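PDB 3NFQ: transcription factor SPN1 from Saccharomyces cerevisiae, which takes part in regulating transcription by RNA polymerase II and may act both during and after recruitment of the TATA-binding protein. Local coordinates for residues Gln12-Lys17 with Ala66-Thr71; Leu19-Glu24 with Pro57-Val62; Gln79-Trp84 with Lys100-Ala105. All coordinates share one frame; numbering follows the deposited sequence.

Contact 1. Residues Gln12-Lys17 with Ala66-Thr71; sequences QYLDEK and ANLADT
L14 meets L68 and T71, and D15 meets T71, where the start of the long helix 10-42 lies against the turn before helix 69-74 and the first residues of that helix. The backbones come nearest at D15 and T71, whose CA atoms are 6.0 Å apart. No direct hydrogen bond joins the two segments.

The apolar part centres on L14. Its CB is directed at the other segment, and its two methyls are split between two partners. CD2 of L14 meets CD2 of L68 at 4.0 Å, the two leucines lying aslant to each other. CD1 of L14 turns to T71 and stands 3.7 Å from OG1 of T71. Here the side chains cross at about a right angle.

The methyl of T71 also lies on the long helix, close to two polar atoms. CG2 of T71 is 3.5 Å from the backbone O of L14 and 3.4 Å from OD1 of D15. The first torsion of T71 (chi1 -44°) sets CG2 anti to the backbone N and keeps OG1 beside that N. The methyl thus rests on the long helix while the hydroxyl meets a water.

That water is the polar link. It donates to OD1 of D15 at 2.7 Å and lies 3.2 Å from OG1 of T71. A valine in place of T71 would probably leave the water without its hydroxyl partner and break the bridge to D15.

Around this contact, K17 and L68 both reach V62 of helix 51-63, K17 also touches K58, and D15 touches N75 in the loop after helix 69-74. The contact lies toward the N-terminal end of helix 10-42, beside helix 51-63.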
ATOM      1  N   GLN A  12     -15.760   4.371 -16.943  1.00 49.33           N
ATOM      2  CA  GLN A  12     -14.671   3.603 -17.561  1.00 47.08           C
ATOM      3  C   GLN A  12     -13.380   4.398 -17.564  1.00 44.35           C
ATOM      4  O   GLN A  12     -12.295   3.824 -17.489  1.00 43.08           O
ATOM      5  CB  GLN A  12     -15.003   3.154 -19.001  1.00 47.50           C
ATOM      6  CG  GLN A  12     -15.900   1.898 -19.082  1.00 48.90           C
ATOM      7  CD  GLN A  12     -16.291   1.502 -20.520  1.00 50.10           C
ATOM      8  OE1 GLN A  12     -15.441   1.073 -21.329  1.00 54.01           O
ATOM      9  NE2 GLN A  12     -17.591   1.620 -20.835  1.00 51.17           N
ATOM     10  N   TYR A  13     -13.499   5.715 -17.691  1.00 41.32           N
ATOM     11  CA  TYR A  13     -12.358   6.600 -17.607  1.00 39.87           C
ATOM     12  C   TYR A  13     -11.710   6.602 -16.208  1.00 38.72           C
ATOM     13  O   TYR A  13     -10.481   6.681 -16.082  1.00 37.66           O
ATOM     14  CB  TYR A  13     -12.775   8.016 -17.965  1.00 39.91           C
ATOM     15  CG  TYR A  13     -11.748   9.073 -17.615  1.00 40.90           C
ATOM     16  CD1 TYR A  13     -10.786   9.488 -18.534  1.00 41.59           C
ATOM     17  CD2 TYR A  13     -11.761   9.686 -16.357  1.00 42.42           C
ATOM     18  CE1 TYR A  13      -9.865  10.468 -18.194  1.00 39.83           C
ATOM     19  CE2 TYR A  13     -10.844  10.653 -16.016  1.00 40.83           C
ATOM     20  CZ  TYR A  13      -9.910  11.042 -16.933  1.00 40.36           C
ATOM     21  OH  TYR A  13      -9.018  12.023 -16.549  1.00 42.35           O
ATOM     22  N   LEU A  14     -12.547   6.552 -15.173  1.00 37.36           N
ATOM     23  CA  LEU A  14     -12.062   6.478 -13.797  1.00 36.51           C
ATOM     24  C   LEU A  14     -11.362   5.137 -13.573  1.00 36.71           C
ATOM     25  O   LEU A  14     -10.245   5.098 -13.051  1.00 35.50           O
ATOM     26  CB  LEU A  14     -13.217   6.621 -12.808  1.00 36.34           C
ATOM     27  CG  LEU A  14     -13.993   7.937 -12.749  1.00 35.10           C
ATOM     28  CD1 LEU A  14     -15.076   7.778 -11.680  1.00 33.85           C
ATOM     29  CD2 LEU A  14     -13.095   9.097 -12.437  1.00 33.81           C
ATOM     30  N   ASP A  15     -12.013   4.054 -13.983  1.00 36.51           N
ATOM     31  CA  ASP A  15     -11.411   2.718 -13.920  1.00 38.05           C
ATOM     32  C   ASP A  15     -10.015   2.655 -14.538  1.00 38.17           C
ATOM     33  O   ASP A  15      -9.063   2.222 -13.897  1.00 37.80           O
ATOM     34  CB  ASP A  15     -12.302   1.687 -14.591  1.00 38.28           C
ATOM     35  CG  ASP A  15     -13.485   1.331 -13.765  1.00 43.00           C
ATOM     36  OD1 ASP A  15     -13.726   1.975 -12.714  1.00 44.11           O
ATOM     37  OD2 ASP A  15     -14.190   0.380 -14.164  1.00 48.48           O
ATOM     38  N   GLU A  16      -9.894   3.114 -15.775  1.00 38.06           N
ATOM     39  CA  GLU A  16      -8.633   3.099 -16.477  1.00 39.04           C
ATOM     40  C   GLU A  16      -7.589   3.969 -15.786  1.00 37.33           C
ATOM     41  O   GLU A  16      -6.395   3.666 -15.809  1.00 36.73           O
ATOM     42  CB  GLU A  16      -8.842   3.515 -17.953  1.00 39.18           C
ATOM     43  CG  GLU A  16      -7.705   4.388 -18.529  1.00 42.51           C
ATOM     44  CD  GLU A  16      -8.005   4.994 -19.922  1.00 45.54           C
ATOM     45  OE1 GLU A  16      -9.210   5.115 -20.327  1.00 52.57           O
ATOM     46  OE2 GLU A  16      -7.013   5.382 -20.613  1.00 52.73           O
ATOM     47  N   LYS A  17      -8.029   5.060 -15.192  1.00 35.92           N
ATOM     48  CA  LYS A  17      -7.118   5.941 -14.484  1.00 35.25           C
ATOM     49  C   LYS A  17      -6.577   5.249 -13.205  1.00 33.30           C
ATOM     50  O   LYS A  17      -5.384   5.335 -12.921  1.00 32.78           O
ATOM     51  CB  LYS A  17      -7.813   7.271 -14.186  1.00 37.20           C
ATOM     52  CG  LYS A  17      -6.996   8.266 -13.371  1.00 40.12           C
ATOM     53  CD  LYS A  17      -6.875   7.851 -11.888  1.00 46.06           C
ATOM     54  CE  LYS A  17      -5.860   8.692 -11.049  1.00 44.01           C
ATOM     55  NZ  LYS A  17      -4.436   8.721 -11.500  1.00 45.78           N
ATOM     56  N   ALA A  66     -12.310  11.479  -1.976  1.00 29.94           N
ATOM     57  CA  ALA A  66     -13.545  10.819  -1.558  1.00 30.31           C
ATOM     58  C   ALA A  66     -14.286  10.198  -2.734  1.00 30.23           C
ATOM     59  O   ALA A  66     -14.752   9.065  -2.655  1.00 29.76           O
ATOM     60  CB  ALA A  66     -14.458  11.836  -0.837  1.00 31.06           C
ATOM     61  N   ASN A  67     -14.393  10.907  -3.849  1.00 31.95           N
ATOM     62  CA  ASN A  67     -15.186  10.326  -4.944  1.00 33.85           C
ATOM     63  C   ASN A  67     -14.466   9.304  -5.766  1.00 33.43           C
ATOM     64  O   ASN A  67     -15.027   8.779  -6.735  1.00 33.48           O
ATOM     65  CB  ASN A  67     -15.840  11.351  -5.845  1.00 35.56           C
ATOM     66  CG  ASN A  67     -15.038  12.569  -5.997  1.00 41.13           C
ATOM     67  OD1 ASN A  67     -13.924  12.555  -6.571  1.00 46.02           O
ATOM     68  ND2 ASN A  67     -15.582  13.681  -5.473  1.00 46.80           N
ATOM     69  N   LEU A  68     -13.226   9.005  -5.386  1.00 31.52           N
ATOM     70  CA  LEU A  68     -12.518   7.931  -6.051  1.00 30.03           C
ATOM     71  C   LEU A  68     -12.595   6.625  -5.274  1.00 29.00           C
ATOM     72  O   LEU A  68     -12.152   5.591  -5.791  1.00 26.62           O
ATOM     73  CB  LEU A  68     -11.074   8.356  -6.374  1.00 30.68           C
ATOM     74  CG  LEU A  68     -10.938   9.501  -7.383  1.00 31.57           C
ATOM     75  CD1 LEU A  68      -9.481   9.802  -7.757  1.00 31.69           C
ATOM     76  CD2 LEU A  68     -11.763   9.210  -8.639  1.00 34.14           C
ATOM     77  N   ALA A  69     -13.186   6.633  -4.056  1.00 27.80           N
ATOM     78  CA  ALA A  69     -13.206   5.420  -3.201  1.00 27.76           C
ATOM     79  C   ALA A  69     -13.751   4.166  -3.863  1.00 28.26           C
ATOM     80  O   ALA A  69     -13.150   3.074  -3.799  1.00 26.65           O
ATOM     81  CB  ALA A  69     -13.946   5.673  -1.870  1.00 27.95           C
ATOM     82  N   ASP A  70     -14.927   4.308  -4.471  1.00 27.73           N
ATOM     83  CA  ASP A  70     -15.541   3.217  -5.215  1.00 28.82           C
ATOM     84  C   ASP A  70     -14.632   2.670  -6.285  1.00 26.92           C
ATOM     85  O   ASP A  70     -14.445   1.460  -6.350  1.00 27.52           O
ATOM     86  CB  ASP A  70     -16.855   3.685  -5.876  1.00 29.95           C
ATOM     87  CG  ASP A  70     -17.985   3.861  -4.886  1.00 34.19           C
ATOM     88  OD1 ASP A  70     -17.915   3.305  -3.765  1.00 38.83           O
ATOM     89  OD2 ASP A  70     -18.958   4.570  -5.251  1.00 40.21           O
ATOM     90  N   THR A  71     -14.052   3.541  -7.116  1.00 26.59           N
ATOM     91  CA  THR A  71     -13.173   3.082  -8.199  1.00 27.06           C
ATOM     92  C   THR A  71     -11.912   2.372  -7.662  1.00 25.51           C
ATOM     93  O   THR A  71     -11.491   1.341  -8.200  1.00 25.75           O
ATOM     94  CB  THR A  71     -12.645   4.236  -9.070  1.00 27.26           C
ATOM     95  OG1 THR A  71     -13.706   5.167  -9.385  1.00 34.22           O
ATOM     96  CG2 THR A  71     -12.038   3.666 -10.348  1.00 27.00           C
TER
HETATM   97  O   HOH W   1     -15.515   3.530 -11.526  1.00 43.87           O

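Contact 2. Residues Leu19-Glu24 with Pro57-Val62; sequences LRLKDE and PKVVSV
This is a helix-to-helix contact in the all-helical conserved domain of SPN1, where helix 10-42 packs along helix 51-63. The two segments run roughly antiparallel, at 145° between their directions. Their axes stay 11.3 Å apart at closest approach, so side chains rather than backbones fill the gap.

L21 carries the contact from the long helix. Its CG is anti to the backbone N (chi1 179°), which sends both methyls out toward the other helix. CD2 of L21 meets V62 tip to tip, with CG1 of V62 at 3.8 Å. CB and CG2 of V62 lie almost as near, so this methyl sits over the whole branched end of the valine. CD1 of L21 serves the other two partners. It is 4.2 Å from CG2 of V59, and 4.1 Å from CD of K58.

K58 is extended and lies alongside L21, the two side chains pointing opposite ways. Its CD rests against the leucine methyl, while the lysine itself is exposed. The amino group goes on beyond it, but NZ of K58 remains 6.4 Å from OE1 of E24, too far for a salt bridge.

L21, V59 and V62 are buried. L21 also touches L77 of helix 77-85. V59 reaches W84 of that same helix and L102 of helix 96-107, so the contact joins the long helix to the inner helices of the domain.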
ATOM      1  N   LEU A  19      -6.536   1.925 -12.828  1.00 29.18           N
ATOM      2  CA  LEU A  19      -5.772   0.758 -13.297  1.00 28.58           C
ATOM      3  C   LEU A  19      -4.343   1.079 -13.771  1.00 28.31           C
ATOM      4  O   LEU A  19      -3.429   0.267 -13.576  1.00 28.47           O
ATOM      5  CB  LEU A  19      -6.594  -0.085 -14.307  1.00 29.05           C
ATOM      6  CG  LEU A  19      -7.838  -0.753 -13.731  1.00 27.55           C
ATOM      7  CD1 LEU A  19      -8.891  -1.116 -14.832  1.00 27.10           C
ATOM      8  CD2 LEU A  19      -7.560  -1.960 -12.800  1.00 27.95           C
ATOM      9  N   ARG A  20      -4.151   2.262 -14.355  1.00 27.49           N
ATOM     10  CA  ARG A  20      -2.850   2.793 -14.695  1.00 28.40           C
ATOM     11  C   ARG A  20      -1.997   3.149 -13.469  1.00 26.91           C
ATOM     12  O   ARG A  20      -0.792   2.993 -13.491  1.00 26.52           O
ATOM     13  CB  ARG A  20      -2.985   4.066 -15.522  1.00 29.05           C
ATOM     14  CG  ARG A  20      -3.233   3.822 -16.986  1.00 37.11           C
ATOM     15  CD  ARG A  20      -3.030   5.115 -17.779  1.00 47.49           C
ATOM     16  NE  ARG A  20      -3.858   5.113 -18.989  1.00 55.79           N
ATOM     17  CZ  ARG A  20      -3.393   4.995 -20.236  1.00 59.79           C
ATOM     18  NH1 ARG A  20      -2.084   4.874 -20.474  1.00 62.48           N
ATOM     19  NH2 ARG A  20      -4.247   4.989 -21.256  1.00 60.94           N
ATOM     20  N   LEU A  21      -2.629   3.649 -12.413  1.00 24.05           N
ATOM     21  CA  LEU A  21      -1.897   3.884 -11.175  1.00 22.02           C
ATOM     22  C   LEU A  21      -1.488   2.543 -10.567  1.00 20.93           C
ATOM     23  O   LEU A  21      -0.376   2.359 -10.109  1.00 20.49           O
ATOM     24  CB  LEU A  21      -2.775   4.680 -10.211  1.00 21.93           C
ATOM     25  CG  LEU A  21      -2.143   4.985  -8.863  1.00 21.47           C
ATOM     26  CD1 LEU A  21      -0.933   5.898  -9.039  1.00 21.92           C
ATOM     27  CD2 LEU A  21      -3.194   5.607  -7.947  1.00 21.02           C
ATOM     28  N   LYS A  22      -2.386   1.591 -10.633  1.00 20.38           N
ATOM     29  CA  LYS A  22      -2.115   0.268 -10.129  1.00 21.33           C
ATOM     30  C   LYS A  22      -0.849  -0.277 -10.799  1.00 22.47           C
ATOM     31  O   LYS A  22       0.114  -0.649 -10.133  1.00 22.64           O
ATOM     32  CB  LYS A  22      -3.343  -0.568 -10.376  1.00 21.25           C
ATOM     33  CG  LYS A  22      -3.242  -1.948  -9.904  1.00 25.10           C
ATOM     34  CD  LYS A  22      -4.634  -2.592  -9.986  1.00 28.41           C
ATOM     35  CE  LYS A  22      -4.557  -4.062  -9.619  1.00 29.20           C
ATOM     36  NZ  LYS A  22      -5.806  -4.692 -10.121  1.00 35.95           N
ATOM     37  N   ASP A  23      -0.811  -0.226 -12.124  1.00 21.56           N
ATOM     38  CA  ASP A  23       0.394  -0.616 -12.879  1.00 22.41           C
ATOM     39  C   ASP A  23       1.608   0.200 -12.546  1.00 21.01           C
ATOM     40  O   ASP A  23       2.688  -0.339 -12.408  1.00 19.96           O
ATOM     41  CB  ASP A  23       0.176  -0.482 -14.413  1.00 24.33           C
ATOM     42  CG  ASP A  23      -0.920  -1.422 -14.973  1.00 30.28           C
ATOM     43  OD1 ASP A  23      -1.212  -2.483 -14.376  1.00 35.66           O
ATOM     44  OD2 ASP A  23      -1.464  -1.085 -16.082  1.00 39.37           O
ATOM     45  N   GLU A  24       1.479   1.524 -12.469  1.00 20.08           N
ATOM     46  CA  GLU A  24       2.628   2.310 -12.110  1.00 20.06           C
ATOM     47  C   GLU A  24       3.178   1.948 -10.735  1.00 18.74           C
ATOM     48  O   GLU A  24       4.390   2.028 -10.520  1.00 16.31           O
ATOM     49  CB  GLU A  24       2.285   3.793 -12.045  1.00 20.83           C
ATOM     50  CG  GLU A  24       1.892   4.422 -13.404  1.00 30.19           C
ATOM     51  CD  GLU A  24       3.111   4.709 -14.285  1.00 38.55           C
ATOM     52  OE1 GLU A  24       4.197   4.973 -13.713  1.00 40.40           O
ATOM     53  OE2 GLU A  24       2.983   4.671 -15.542  1.00 43.25           O
ATOM     54  N   PRO A  57       3.513  10.782  -3.650  1.00 23.29           N
ATOM     55  CA  PRO A  57       2.597  11.947  -3.674  1.00 24.52           C
ATOM     56  C   PRO A  57       1.334  11.718  -4.511  1.00 24.19           C
ATOM     57  O   PRO A  57       0.244  12.097  -4.110  1.00 25.28           O
ATOM     58  CB  PRO A  57       3.448  13.053  -4.313  1.00 24.43           C
ATOM     59  CG  PRO A  57       4.873  12.690  -3.910  1.00 24.58           C
ATOM     60  CD  PRO A  57       4.895  11.147  -3.990  1.00 22.80           C
ATOM     61  N   LYS A  58       1.464  11.107  -5.668  1.00 24.40           N
ATOM     62  CA  LYS A  58       0.319  10.796  -6.482  1.00 24.76           C
ATOM     63  C   LYS A  58      -0.557   9.743  -5.861  1.00 23.84           C
ATOM     64  O   LYS A  58      -1.795   9.840  -5.912  1.00 23.83           O
ATOM     65  CB  LYS A  58       0.753  10.337  -7.869  1.00 25.79           C
ATOM     66  CG  LYS A  58      -0.395  10.286  -8.831  1.00 31.59           C
ATOM     67  CD  LYS A  58       0.098   9.716 -10.145  1.00 39.71           C
ATOM     68  CE  LYS A  58      -0.902   9.901 -11.279  1.00 43.61           C
ATOM     69  NZ  LYS A  58      -0.204   9.459 -12.569  1.00 47.02           N
ATOM     70  N   VAL A  59       0.059   8.728  -5.240  1.00 21.06           N
ATOM     71  CA  VAL A  59      -0.730   7.692  -4.652  1.00 20.26           C
ATOM     72  C   VAL A  59      -1.586   8.235  -3.490  1.00 20.32           C
ATOM     73  O   VAL A  59      -2.782   7.919  -3.357  1.00 22.22           O
ATOM     74  CB  VAL A  59       0.203   6.592  -4.093  1.00 19.31           C
ATOM     75  CG1 VAL A  59      -0.552   5.660  -3.204  1.00 17.77           C
ATOM     76  CG2 VAL A  59       0.921   5.850  -5.249  1.00 16.59           C
ATOM     77  N   VAL A  60      -0.948   9.008  -2.633  1.00 22.13           N
ATOM     78  CA  VAL A  60      -1.614   9.654  -1.494  1.00 22.37           C
ATOM     79  C   VAL A  60      -2.732  10.570  -2.007  1.00 23.85           C
ATOM     80  O   VAL A  60      -3.847  10.557  -1.495  1.00 23.22           O
ATOM     81  CB  VAL A  60      -0.584  10.468  -0.686  1.00 22.55           C
ATOM     82  CG1 VAL A  60      -1.298  11.487   0.257  1.00 23.25           C
ATOM     83  CG2 VAL A  60       0.311   9.522   0.127  1.00 23.08           C
ATOM     84  N   SER A  61      -2.428  11.379  -3.007  1.00 25.74           N
ATOM     85  CA  SER A  61      -3.437  12.254  -3.617  1.00 27.51           C
ATOM     86  C   SER A  61      -4.703  11.527  -4.077  1.00 27.50           C
ATOM     87  O   SER A  61      -5.824  11.840  -3.653  1.00 27.34           O
ATOM     88  CB  SER A  61      -2.812  13.015  -4.767  1.00 28.52           C
ATOM     89  OG  SER A  61      -3.803  13.841  -5.342  1.00 36.00           O
ATOM     90  N   VAL A  62      -4.526  10.530  -4.929  1.00 27.36           N
ATOM     91  CA  VAL A  62      -5.613   9.675  -5.386  1.00 26.88           C
ATOM     92  C   VAL A  62      -6.330   8.990  -4.246  1.00 27.54           C
ATOM     93  O   VAL A  62      -7.570   9.043  -4.181  1.00 27.59           O
ATOM     94  CB  VAL A  62      -5.122   8.624  -6.461  1.00 26.47           C
ATOM     95  CG1 VAL A  62      -6.247   7.683  -6.862  1.00 27.64           C
ATOM     96  CG2 VAL A  62      -4.587   9.330  -7.716  1.00 26.49           C
TER

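Contact 3. Residues Gln79-Trp84 with Lys100-Ala105; sequences QSVRIW and KSLFAA
The helical segments 79-84 and 100-105 come nearest at V81 and L102, with their CA atoms 7.4 Å apart. No hydrogen bond crosses between them, and the side chains meet through apolar atoms.

L102 carries the contact from helix 96-107. With CG anti to the carbonyl carbon (chi1 -65°) and CB directed at helix 77-85, the leucine brings CD1 across to V81 and W84. This one methyl does all the close touching. CD1 of L102 lies 3.7 Å from CB of W84 and 4.1 Å from CE3 of W84, in the six-membered ring of the indole. The two side chains cross at about a right angle, and the methyl comes to the ring obliquely. The same CD1 is 4.2 Å from CG1 of V81. The side chains of V81 and L102 overlap side by side, with reversed headings. The backbone O of V81 is also near, at 4.1 Å from CD1 of L102. A single methyl thus rests against two residues about one helical turn apart.

W84 is fixed from another side. Its NE1 gives a hydrogen bond to the backbone O of M25 in helix 10-42, which satisfies the buried indole N-H and should limit turning of the ring. Its side chain also touches V59 and K52 of helix 51-63. Next to L102 on helix 96-107, F103 packs edge-to-face with Y128.

V81, W84 and L102 are all buried, and the centre of the contact lies about 2 Å from the centre of the chain. This is interior packing between helices, and both segments fall in the region related to the N-terminal domain of TFIIS, a helical bundle.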
ATOM      1  N   GLN A  79      -4.402  -3.926  -3.803  1.00 16.50           N
ATOM      2  CA  GLN A  79      -3.371  -4.936  -4.057  1.00 15.59           C
ATOM      3  C   GLN A  79      -2.009  -4.303  -4.194  1.00 15.67           C
ATOM      4  O   GLN A  79      -1.014  -4.805  -3.707  1.00 15.22           O
ATOM      5  CB  GLN A  79      -3.672  -5.699  -5.355  1.00 15.73           C
ATOM      6  CG  GLN A  79      -2.872  -7.028  -5.366  1.00 19.60           C
ATOM      7  CD  GLN A  79      -3.142  -7.800  -6.633  1.00 24.64           C
ATOM      8  OE1 GLN A  79      -3.488  -8.990  -6.593  1.00 28.10           O
ATOM      9  NE2 GLN A  79      -3.036  -7.115  -7.755  1.00 22.40           N
ATOM     10  N   SER A  80      -1.949  -3.247  -4.978  1.00 15.55           N
ATOM     11  CA  SER A  80      -0.699  -2.507  -5.135  1.00 16.46           C
ATOM     12  C   SER A  80      -0.251  -1.813  -3.843  1.00 15.21           C
ATOM     13  O   SER A  80       0.930  -1.739  -3.600  1.00 13.65           O
ATOM     14  CB  SER A  80      -0.841  -1.456  -6.219  1.00 17.05           C
ATOM     15  OG  SER A  80      -1.024  -2.060  -7.503  1.00 19.78           O
ATOM     16  N   VAL A  81      -1.195  -1.293  -3.061  1.00 14.13           N
ATOM     17  CA  VAL A  81      -0.873  -0.733  -1.720  1.00 13.85           C
ATOM     18  C   VAL A  81      -0.287  -1.797  -0.852  1.00 12.52           C
ATOM     19  O   VAL A  81       0.732  -1.610  -0.188  1.00 12.98           O
ATOM     20  CB  VAL A  81      -2.124  -0.113  -1.045  1.00 13.96           C
ATOM     21  CG1 VAL A  81      -1.820   0.330   0.434  1.00 13.46           C
ATOM     22  CG2 VAL A  81      -2.639   1.030  -1.906  1.00 12.77           C
ATOM     23  N   ARG A  82      -0.876  -2.982  -0.909  1.00 13.29           N
ATOM     24  CA  ARG A  82      -0.363  -4.058  -0.134  1.00 12.29           C
ATOM     25  C   ARG A  82       1.033  -4.428  -0.552  1.00 12.55           C
ATOM     26  O   ARG A  82       1.872  -4.749   0.295  1.00 12.27           O
ATOM     27  CB  ARG A  82      -1.279  -5.262  -0.370  1.00 12.67           C
ATOM     28  CG  ARG A  82      -0.795  -6.501   0.296  1.00 15.21           C
ATOM     29  CD  ARG A  82      -1.246  -7.630  -0.607  1.00 28.79           C
ATOM     30  NE  ARG A  82      -0.139  -8.157  -1.294  1.00 27.86           N
ATOM     31  CZ  ARG A  82      -0.122  -8.896  -2.402  1.00 27.87           C
ATOM     32  NH1 ARG A  82      -1.183  -9.238  -3.132  1.00 24.58           N
ATOM     33  NH2 ARG A  82       1.077  -9.273  -2.787  1.00 27.59           N
ATOM     34  N   ILE A  83       1.299  -4.419  -1.859  1.00 12.24           N
ATOM     35  CA  ILE A  83       2.681  -4.747  -2.323  1.00 12.92           C
ATOM     36  C   ILE A  83       3.723  -3.733  -1.793  1.00 12.89           C
ATOM     37  O   ILE A  83       4.846  -4.095  -1.418  1.00 12.01           O
ATOM     38  CB  ILE A  83       2.719  -4.777  -3.872  1.00 15.00           C
ATOM     39  CG1 ILE A  83       2.060  -6.073  -4.336  1.00 15.85           C
ATOM     40  CG2 ILE A  83       4.175  -4.812  -4.419  1.00 16.07           C
ATOM     41  CD1 ILE A  83       1.651  -6.007  -5.840  1.00 21.75           C
ATOM     42  N   TRP A  84       3.365  -2.445  -1.780  1.00 12.28           N
ATOM     43  CA  TRP A  84       4.258  -1.473  -1.142  1.00 12.38           C
ATOM     44  C   TRP A  84       4.522  -1.730   0.343  1.00 12.71           C
ATOM     45  O   TRP A  84       5.636  -1.539   0.805  1.00 13.36           O
ATOM     46  CB  TRP A  84       3.755  -0.033  -1.355  1.00 12.69           C
ATOM     47  CG  TRP A  84       3.963   0.456  -2.727  1.00 13.99           C
ATOM     48  CD1 TRP A  84       4.083  -0.288  -3.866  1.00 15.14           C
ATOM     49  CD2 TRP A  84       4.042   1.815  -3.122  1.00 12.59           C
ATOM     50  NE1 TRP A  84       4.202   0.537  -4.956  1.00 13.32           N
ATOM     51  CE2 TRP A  84       4.209   1.833  -4.523  1.00 17.29           C
ATOM     52  CE3 TRP A  84       4.012   3.027  -2.428  1.00 15.50           C
ATOM     53  CZ2 TRP A  84       4.347   2.985  -5.234  1.00 12.84           C
ATOM     54  CZ3 TRP A  84       4.123   4.211  -3.154  1.00 12.74           C
ATOM     55  CH2 TRP A  84       4.290   4.189  -4.532  1.00 14.83           C
ATOM     56  N   LYS A 100       3.727   5.305   6.965  1.00 15.83           N
ATOM     57  CA  LYS A 100       2.852   6.287   7.575  1.00 18.06           C
ATOM     58  C   LYS A 100       1.919   6.941   6.550  1.00 16.87           C
ATOM     59  O   LYS A 100       0.719   7.140   6.807  1.00 16.54           O
ATOM     60  CB  LYS A 100       3.703   7.351   8.253  1.00 18.01           C
ATOM     61  CG  LYS A 100       2.821   8.206   9.095  1.00 25.71           C
ATOM     62  CD  LYS A 100       3.574   9.427   9.601  1.00 32.47           C
ATOM     63  CE  LYS A 100       2.687  10.110  10.638  1.00 37.73           C
ATOM     64  NZ  LYS A 100       3.520  11.078  11.392  1.00 44.33           N
ATOM     65  N   SER A 101       2.452   7.249   5.371  1.00 15.97           N
ATOM     66  CA  SER A 101       1.605   7.849   4.336  1.00 16.90           C
ATOM     67  C   SER A 101       0.526   6.913   3.874  1.00 15.78           C
ATOM     68  O   SER A 101      -0.628   7.314   3.675  1.00 16.87           O
ATOM     69  CB  SER A 101       2.411   8.260   3.109  1.00 17.14           C
ATOM     70  OG  SER A 101       3.318   9.282   3.501  1.00 22.42           O
ATOM     71  N   LEU A 102       0.897   5.663   3.624  1.00 14.81           N
ATOM     72  CA  LEU A 102      -0.146   4.707   3.198  1.00 14.35           C
ATOM     73  C   LEU A 102      -1.181   4.389   4.263  1.00 14.00           C
ATOM     74  O   LEU A 102      -2.399   4.306   3.977  1.00 14.99           O
ATOM     75  CB  LEU A 102       0.486   3.426   2.643  1.00 13.93           C
ATOM     76  CG  LEU A 102       1.296   3.589   1.348  1.00 12.50           C
ATOM     77  CD1 LEU A 102       1.865   2.203   0.926  1.00 15.04           C
ATOM     78  CD2 LEU A 102       0.453   4.134   0.254  1.00 11.04           C
ATOM     79  N   PHE A 103      -0.741   4.220   5.504  1.00 14.72           N
ATOM     80  CA  PHE A 103      -1.691   3.919   6.555  1.00 15.41           C
ATOM     81  C   PHE A 103      -2.600   5.138   6.817  1.00 15.21           C
ATOM     82  O   PHE A 103      -3.771   5.000   7.076  1.00 17.01           O
ATOM     83  CB  PHE A 103      -0.963   3.439   7.835  1.00 14.40           C
ATOM     84  CG  PHE A 103      -0.787   1.929   7.902  1.00 17.16           C
ATOM     85  CD1 PHE A 103       0.476   1.357   7.765  1.00 15.78           C
ATOM     86  CD2 PHE A 103      -1.878   1.111   8.147  1.00 17.45           C
ATOM     87  CE1 PHE A 103       0.638  -0.065   7.855  1.00 18.98           C
ATOM     88  CE2 PHE A 103      -1.706  -0.296   8.233  1.00 21.61           C
ATOM     89  CZ  PHE A 103      -0.468  -0.855   8.084  1.00 17.59           C
ATOM     90  N   ALA A 104      -2.089   6.349   6.689  1.00 17.01           N
ATOM     91  CA  ALA A 104      -2.972   7.486   6.881  1.00 18.27           C
ATOM     92  C   ALA A 104      -4.028   7.561   5.784  1.00 19.56           C
ATOM     93  O   ALA A 104      -5.207   7.880   6.030  1.00 19.41           O
ATOM     94  CB  ALA A 104      -2.135   8.832   6.944  1.00 17.04           C
ATOM     95  N   ALA A 105      -3.625   7.266   4.548  1.00 19.36           N
ATOM     96  CA  ALA A 105      -4.568   7.210   3.443  1.00 20.55           C
ATOM     97  C   ALA A 105      -5.577   6.088   3.595  1.00 20.84           C
ATOM     98  O   ALA A 105      -6.738   6.296   3.284  1.00 23.92           O
ATOM     99  CB  ALA A 105      -3.800   7.098   2.091  1.00 21.01           C
TER

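How the contacts relate
The three contacts step inward from one end of the domain. Their centres lie about 17, 10 and 2 Å from the centre of the chain. Contacts 1 and 2 share helix 10-42, are about 11 Å apart between centres, and touch through K17 and L68 against V62. Along the chain, contact 2 falls within the span that contact 1 closes, and contact 3 follows both. Contacts 2 and 3 are also about 11 Å apart between centres. They touch through V59 on W84 and a probable hydrogen bond from OG of S80 to O of K22. Contacts 1 and 3 do not touch. Contacts 1 and 2 join the long N-terminal helix to the bundle, and contact 3 packs two helices inside it.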